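Local coordinates for probable hydrolase (PDB 7AL5), which probably acts as a hydrolase of the alpha/beta hydrolase superfamily, its natural substrate not established, at residues K28-L33 / L53-L58; L150-K155 / T201-T206. One frame throughout, in Å; residues are numbered along the deposited sequence.

Contact 1 joins two neighbouring parallel strands in the buried central sheet of the alpha/beta hydrolase fold; contact 2 lies at the surface, where two loop segments on either side of the residues 156-200 pack against each other. Their centres are 30 Å apart, on opposite sides of the centre of the chain, and their nearest atoms stay about 12 Å from each other, so the two do not touch. Contact 1 borders the presumed active site: the side chain of Leu-33 touches the likely nucleophile elbow (Gly-100, Ser-102, Gly-104), whose serine probably forms a triad with His-263 and Asp-126.

Contact 1. Residues K28-L33 / L53-L58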
loop_
_atom_site.group_PDB
_atom_site.type_symbol
_atom_site.label_atom_id
_atom_site.label_comp_id
_atom_site.label_asym_id
_atom_site.label_seq_id
_atom_site.Cartn_x
_atom_site.Cartn_y
_atom_site.Cartn_z
ATOM N N LYS A 28 -16.856 -3.193 -31.914
ATOM C CA LYS A 28 -16.120 -1.934 -31.862
ATOM C C LYS A 28 -15.755 -1.632 -30.415
ATOM O O LYS A 28 -16.639 -1.637 -29.550
ATOM C CB LYS A 28 -16.959 -0.778 -32.411
ATOM C CG LYS A 28 -17.408 -0.907 -33.867
ATOM C CD LYS A 28 -17.602 0.477 -34.539
ATOM C CE LYS A 28 -18.037 0.361 -36.031
ATOM N NZ LYS A 28 -19.424 -0.219 -36.175
ATOM N N PRO A 29 -14.486 -1.375 -30.106
ATOM C CA PRO A 29 -14.093 -1.225 -28.692
ATOM C C PRO A 29 -14.536 0.123 -28.127
ATOM O O PRO A 29 -14.255 1.186 -28.682
ATOM C CB PRO A 29 -12.564 -1.373 -28.724
ATOM C CG PRO A 29 -12.180 -0.941 -30.103
ATOM C CD PRO A 29 -13.349 -1.260 -31.028
ATOM N N VAL A 30 -15.249 0.053 -27.008
ATOM C CA VAL A 30 -15.796 1.199 -26.291
ATOM C C VAL A 30 -15.546 0.996 -24.803
ATOM O O VAL A 30 -15.780 -0.095 -24.274
ATOM C CB VAL A 30 -17.308 1.331 -26.546
ATOM C CG1 VAL A 30 -17.887 2.421 -25.675
ATOM C CG2 VAL A 30 -17.614 1.531 -28.025
ATOM N N ILE A 31 -15.107 2.042 -24.111
ATOM C CA ILE A 31 -15.086 2.054 -22.647
ATOM C C ILE A 31 -16.221 2.955 -22.171
ATOM O O ILE A 31 -16.331 4.099 -22.624
ATOM C CB ILE A 31 -13.735 2.522 -22.094
ATOM C CG1 ILE A 31 -12.636 1.555 -22.539
ATOM C CG2 ILE A 31 -13.745 2.558 -20.558
ATOM C CD1 ILE A 31 -11.214 2.046 -22.223
ATOM N N ALA A 32 -17.095 2.420 -21.302
ATOM C CA ALA A 32 -18.214 3.174 -20.745
ATOM C C ALA A 32 -17.866 3.693 -19.353
ATOM O O ALA A 32 -17.428 2.924 -18.472
ATOM C CB ALA A 32 -19.481 2.326 -20.693
ATOM N N LEU A 33 -18.026 5.007 -19.169
ATOM C CA LEU A 33 -17.654 5.684 -17.939
ATOM C C LEU A 33 -18.894 6.285 -17.275
ATOM O O LEU A 33 -19.671 6.989 -17.934
ATOM C CB LEU A 33 -16.628 6.753 -18.225
ATOM C CG LEU A 33 -15.349 6.309 -18.912
ATOM C CD1 LEU A 33 -14.405 7.518 -19.109
ATOM C CD2 LEU A 33 -14.692 5.216 -18.117
ATOM N N LEU A 53 -21.258 -3.178 -30.342
ATOM C CA LEU A 53 -20.145 -2.616 -29.602
ATOM C C LEU A 53 -19.616 -3.580 -28.558
ATOM O O LEU A 53 -20.365 -4.340 -27.946
ATOM C CB LEU A 53 -20.581 -1.328 -28.903
ATOM C CG LEU A 53 -21.317 -0.336 -29.801
ATOM C CD1 LEU A 53 -21.434 0.970 -29.113
ATOM C CD2 LEU A 53 -20.612 -0.142 -31.107
ATOM N N ARG A 54 -18.322 -3.505 -28.329
ATOM C CA ARG A 54 -17.678 -4.198 -27.217
ATOM C C ARG A 54 -17.495 -3.158 -26.112
ATOM O O ARG A 54 -16.539 -2.388 -26.105
ATOM C CB ARG A 54 -16.376 -4.814 -27.687
ATOM C CG ARG A 54 -15.582 -5.454 -26.607
ATOM C CD ARG A 54 -16.296 -6.656 -26.029
ATOM N NE ARG A 54 -15.364 -7.459 -25.250
ATOM C CZ ARG A 54 -15.707 -8.522 -24.547
ATOM N NH1 ARG A 54 -14.778 -9.195 -23.875
ATOM N NH2 ARG A 54 -16.971 -8.894 -24.512
ATOM N N ILE A 55 -18.433 -3.119 -25.199
ATOM C CA ILE A 55 -18.440 -2.096 -24.135
ATOM C C ILE A 55 -17.795 -2.633 -22.866
ATOM O O ILE A 55 -18.216 -3.638 -22.356
ATOM C CB ILE A 55 -19.865 -1.592 -23.891
ATOM C CG1 ILE A 55 -20.323 -0.676 -25.021
ATOM C CG2 ILE A 55 -19.933 -0.911 -22.540
ATOM C CD1 ILE A 55 -21.593 -1.070 -25.678
ATOM N N VAL A 56 -16.751 -1.954 -22.426
ATOM C CA VAL A 56 -16.119 -2.237 -21.146
ATOM C C VAL A 56 -16.685 -1.208 -20.182
ATOM O O VAL A 56 -16.296 -0.041 -20.226
ATOM C CB VAL A 56 -14.595 -2.156 -21.247
ATOM C CG1 VAL A 56 -13.979 -2.347 -19.898
ATOM C CG2 VAL A 56 -14.085 -3.215 -22.196
ATOM N N ALA A 57 -17.631 -1.621 -19.337
ATOM C CA ALA A 57 -18.292 -0.709 -18.396
ATOM C C ALA A 57 -17.436 -0.701 -17.152
ATOM O O ALA A 57 -17.440 -1.658 -16.369
ATOM C CB ALA A 57 -19.716 -1.143 -18.077
ATOM N N LEU A 58 -16.636 0.322 -17.022
ATOM C CA LEU A 58 -15.613 0.447 -15.978
ATOM C C LEU A 58 -16.158 1.037 -14.689
ATOM O O LEU A 58 -16.954 1.897 -14.756
ATOM C CB LEU A 58 -14.539 1.350 -16.574
ATOM C CG LEU A 58 -13.261 1.523 -15.784
ATOM C CD1 LEU A 58 -12.494 0.225 -15.702
ATOM C CD2 LEU A 58 -12.426 2.605 -16.419
HETATM O O HOH W 1 -19.184 2.414 -16.250
#
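Strands 28-33 and 53-58 are parallel neighbours in the central sheet of the alpha/beta hydrolase fold, paired in register from Lys-28 with Leu-53 to Ala-32 with Ala-57. Five backbone bonds join them. Val-30 takes part twice, giving its N to Arg-54 O at 2.9 Å and accepting Val-56 N on its O at 2.8 Å; the latter bond lies in the carbonyl plane and is nearly straight (169° at the hydrogen). Ala-32 N then binds Val-56 O from above that carbonyl's plane, 40° out of it. At the far end Leu-58 N reaches Ala-32 O at 3.1 Å, and a water donates to both Ala-32 O and Leu-58 O, bridging the strands where they begin to part. On one face of the sheet Val-30 and Ile-55 lie side by side, CB of the valine 3.9 Å from CG1 of the isoleucine. With its CG2 anti to the carbonyl carbon, Val-30 turns that methyl to Leu-53 CD1, 4.0 Å away, while Ile-55 CG2 meets Ala-32 CB at 3.8 Å. Strand 96-101, on the other side of strand 28-33, continues the parallel sheet through backbone bonds to Pro-29, Ile-31 and Leu-33. The opposite face carries Ile-31 and Val-56, which both touch Trp-93, and helix 77-90 packs there through Val-84 on Ile-31 and Leu-58. Leu-33 and Leu-58 run alongside each other, their CD2 methyls 3.9 Å apart. Arg-54 bends at chi2 (66°), its end leading away from strand 28-33, and it packs on Tyr-197 of the second subunit.

Contact 2. Residues L150-K155 / T201-T206; sequences LALRHK and TDARLT
The guanidinium of Arg-204, whose CG touches Leu-152 CD2 across the contact, has Asp-202 OD1 at its edge and in its plane; in the other segment, Arg-153 CG sits over the centre of one face of the His-154 ring. The grip on Asp-202 is side-on: Arg-204 NE binds Asp-202 OD1 at 3.0 Å on the syn side of the carboxylate, and NH2 binds OD2 at 3.0 Å through the syn lone pair, with OD2 tilted 22° from the guanidinium plane. Arg-204 N donates to Asp-202 OD1 on its anti side at 2.9 Å, closing an Asx turn at the start of the 3-10 segment 203-206. OD1 thus accepts two N-H groups and, with NH2 on OD2, the carboxylate is held against rotation; Tyr-75 OH also bonds OD2, and the outer guanidinium nitrogens reach Arg-69 O and Ala-70 O. Across the contact, the segment after helix 138-150 meets this turn by van der Waals contacts. Leu-152, its CG anti to the backbone N (chi1 -177°), extends both methyls to the other segment: CD1 lies 3.6 Å from Ala-203 O, and CD2 rests 4.0 Å from Arg-204 CG, the leucine also touching Leu-207. Beside it Lys-155 CB abuts Ala-203 CB at 3.9 Å. The lysine chain bends at chi2 (-60°) and runs slantwise across Thr-206, bringing Lys-155 CE to 3.8 Å from OG1. Thr-206 OG1 donates to Ala-203 O at 2.9 Å, nearly in line with the C=O bond, and the same oxygen accepts Thr-206 N, so two donors from one residue hold the carbonyl against which Leu-152 packs.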
loop_
_atom_site.group_PDB
_atom_site.type_symbol
_atom_site.label_atom_id
_atom_site.label_comp_id
_atom_site.label_asym_id
_atom_site.label_seq_id
_atom_site.Cartn_x
_atom_site.Cartn_y
_atom_site.Cartn_z
ATOM N N LEU A 150 -7.369 18.020 6.201
ATOM C CA LEU A 150 -7.021 17.854 7.601
ATOM C C LEU A 150 -8.185 17.268 8.386
ATOM O O LEU A 150 -7.984 16.507 9.333
ATOM C CB LEU A 150 -6.623 19.219 8.173
ATOM C CG LEU A 150 -5.241 19.799 7.873
ATOM C CD1 LEU A 150 -5.088 21.095 8.651
ATOM C CD2 LEU A 150 -4.092 18.864 8.225
ATOM N N ALA A 151 -9.393 17.602 7.991
ATOM C CA ALA A 151 -10.630 17.190 8.636
ATOM C C ALA A 151 -11.170 15.871 8.097
ATOM O O ALA A 151 -12.229 15.418 8.539
ATOM C CB ALA A 151 -11.668 18.302 8.434
ATOM N N LEU A 152 -10.455 15.245 7.167
ATOM C CA LEU A 152 -10.952 14.058 6.484
ATOM C C LEU A 152 -11.016 12.829 7.381
ATOM O O LEU A 152 -11.831 11.937 7.129
ATOM C CB LEU A 152 -10.059 13.754 5.298
ATOM C CG LEU A 152 -10.460 12.581 4.409
ATOM C CD1 LEU A 152 -11.438 13.048 3.335
ATOM C CD2 LEU A 152 -9.211 11.954 3.827
ATOM N N ARG A 153 -10.138 12.725 8.384
ATOM C CA ARG A 153 -10.138 11.553 9.256
ATOM C C ARG A 153 -11.498 11.339 9.914
ATOM O O ARG A 153 -11.800 10.224 10.346
ATOM C CB ARG A 153 -9.043 11.697 10.336
ATOM C CG ARG A 153 -8.979 13.128 10.892
ATOM C CD ARG A 153 -8.145 13.401 12.146
ATOM N NE ARG A 153 -6.874 12.702 12.315
ATOM C CZ ARG A 153 -5.722 13.043 11.738
ATOM N NH1 ARG A 153 -4.621 12.344 12.026
ATOM N NH2 ARG A 153 -5.669 14.052 10.864
ATOM N N HIS A 154 -12.319 12.378 10.001
ATOM C CA HIS A 154 -13.550 12.350 10.769
ATOM C C HIS A 154 -14.780 12.018 9.930
ATOM O O HIS A 154 -15.880 11.885 10.484
ATOM C CB HIS A 154 -13.731 13.705 11.474
ATOM C CG HIS A 154 -12.640 14.019 12.470
ATOM N ND1 HIS A 154 -12.062 15.269 12.584
ATOM C CD2 HIS A 154 -12.029 13.242 13.397
ATOM C CE1 HIS A 154 -11.146 15.246 13.538
ATOM N NE2 HIS A 154 -11.093 14.024 14.033
ATOM N N LYS A 155 -14.622 11.872 8.615
ATOM C CA LYS A 155 -15.719 11.457 7.751
ATOM C C LYS A 155 -16.150 10.008 8.046
ATOM O O LYS A 155 -15.330 9.113 8.285
ATOM C CB LYS A 155 -15.290 11.597 6.283
ATOM C CG LYS A 155 -15.178 13.027 5.733
ATOM C CD LYS A 155 -16.494 13.813 5.797
ATOM C CE LYS A 155 -16.310 15.247 5.276
ATOM N NZ LYS A 155 -17.577 16.053 5.326
ATOM N N THR A 201 -17.842 3.735 -0.898
ATOM C CA THR A 201 -17.211 4.924 -1.449
ATOM C C THR A 201 -15.939 5.191 -0.656
ATOM O O THR A 201 -15.661 4.550 0.356
ATOM C CB THR A 201 -18.177 6.110 -1.388
ATOM O OG1 THR A 201 -17.638 7.218 -2.123
ATOM C CG2 THR A 201 -18.394 6.507 0.082
ATOM N N ASP A 202 -15.188 6.160 -1.116
ATOM C CA ASP A 202 -13.937 6.596 -0.504
ATOM C C ASP A 202 -14.208 7.981 0.044
ATOM O O ASP A 202 -14.775 8.821 -0.663
ATOM C CB ASP A 202 -12.837 6.601 -1.566
ATOM C CG ASP A 202 -11.462 6.794 -1.019
ATOM O OD1 ASP A 202 -11.204 7.764 -0.247
ATOM O OD2 ASP A 202 -10.606 5.979 -1.431
ATOM N N ALA A 203 -13.894 8.201 1.323
ATOM C CA ALA A 203 -14.176 9.514 1.903
ATOM C C ALA A 203 -13.514 10.645 1.113
ATOM O O ALA A 203 -14.011 11.772 1.112
ATOM C CB ALA A 203 -13.707 9.567 3.349
ATOM N N ARG A 204 -12.395 10.367 0.439
ATOM C CA ARG A 204 -11.696 11.402 -0.316
ATOM C C ARG A 204 -12.536 11.960 -1.451
ATOM O O ARG A 204 -12.282 13.073 -1.920
ATOM C CB ARG A 204 -10.394 10.844 -0.911
ATOM C CG ARG A 204 -9.247 10.617 0.073
ATOM C CD ARG A 204 -8.116 9.862 -0.625
ATOM N NE ARG A 204 -8.334 8.418 -0.671
ATOM C CZ ARG A 204 -7.380 7.528 -0.973
ATOM N NH1 ARG A 204 -6.112 7.918 -1.266
ATOM N NH2 ARG A 204 -7.682 6.233 -0.984
ATOM N N LEU A 205 -13.496 11.194 -1.945
ATOM C CA LEU A 205 -14.352 11.719 -2.984
ATOM C C LEU A 205 -15.180 12.904 -2.505
ATOM O O LEU A 205 -15.786 13.568 -3.344
ATOM C CB LEU A 205 -15.266 10.605 -3.504
ATOM C CG LEU A 205 -14.600 9.464 -4.283
ATOM C CD1 LEU A 205 -15.507 8.285 -4.471
ATOM C CD2 LEU A 205 -14.177 9.999 -5.641
ATOM N N THR A 206 -15.213 13.190 -1.208
ATOM C CA THR A 206 -15.914 14.385 -0.684
ATOM C C THR A 206 -15.003 15.618 -0.749
ATOM O O THR A 206 -15.547 16.683 -0.677
ATOM C CB THR A 206 -16.469 14.225 0.741
ATOM O OG1 THR A 206 -15.482 14.186 1.770
ATOM C CG2 THR A 206 -17.321 13.000 0.903
#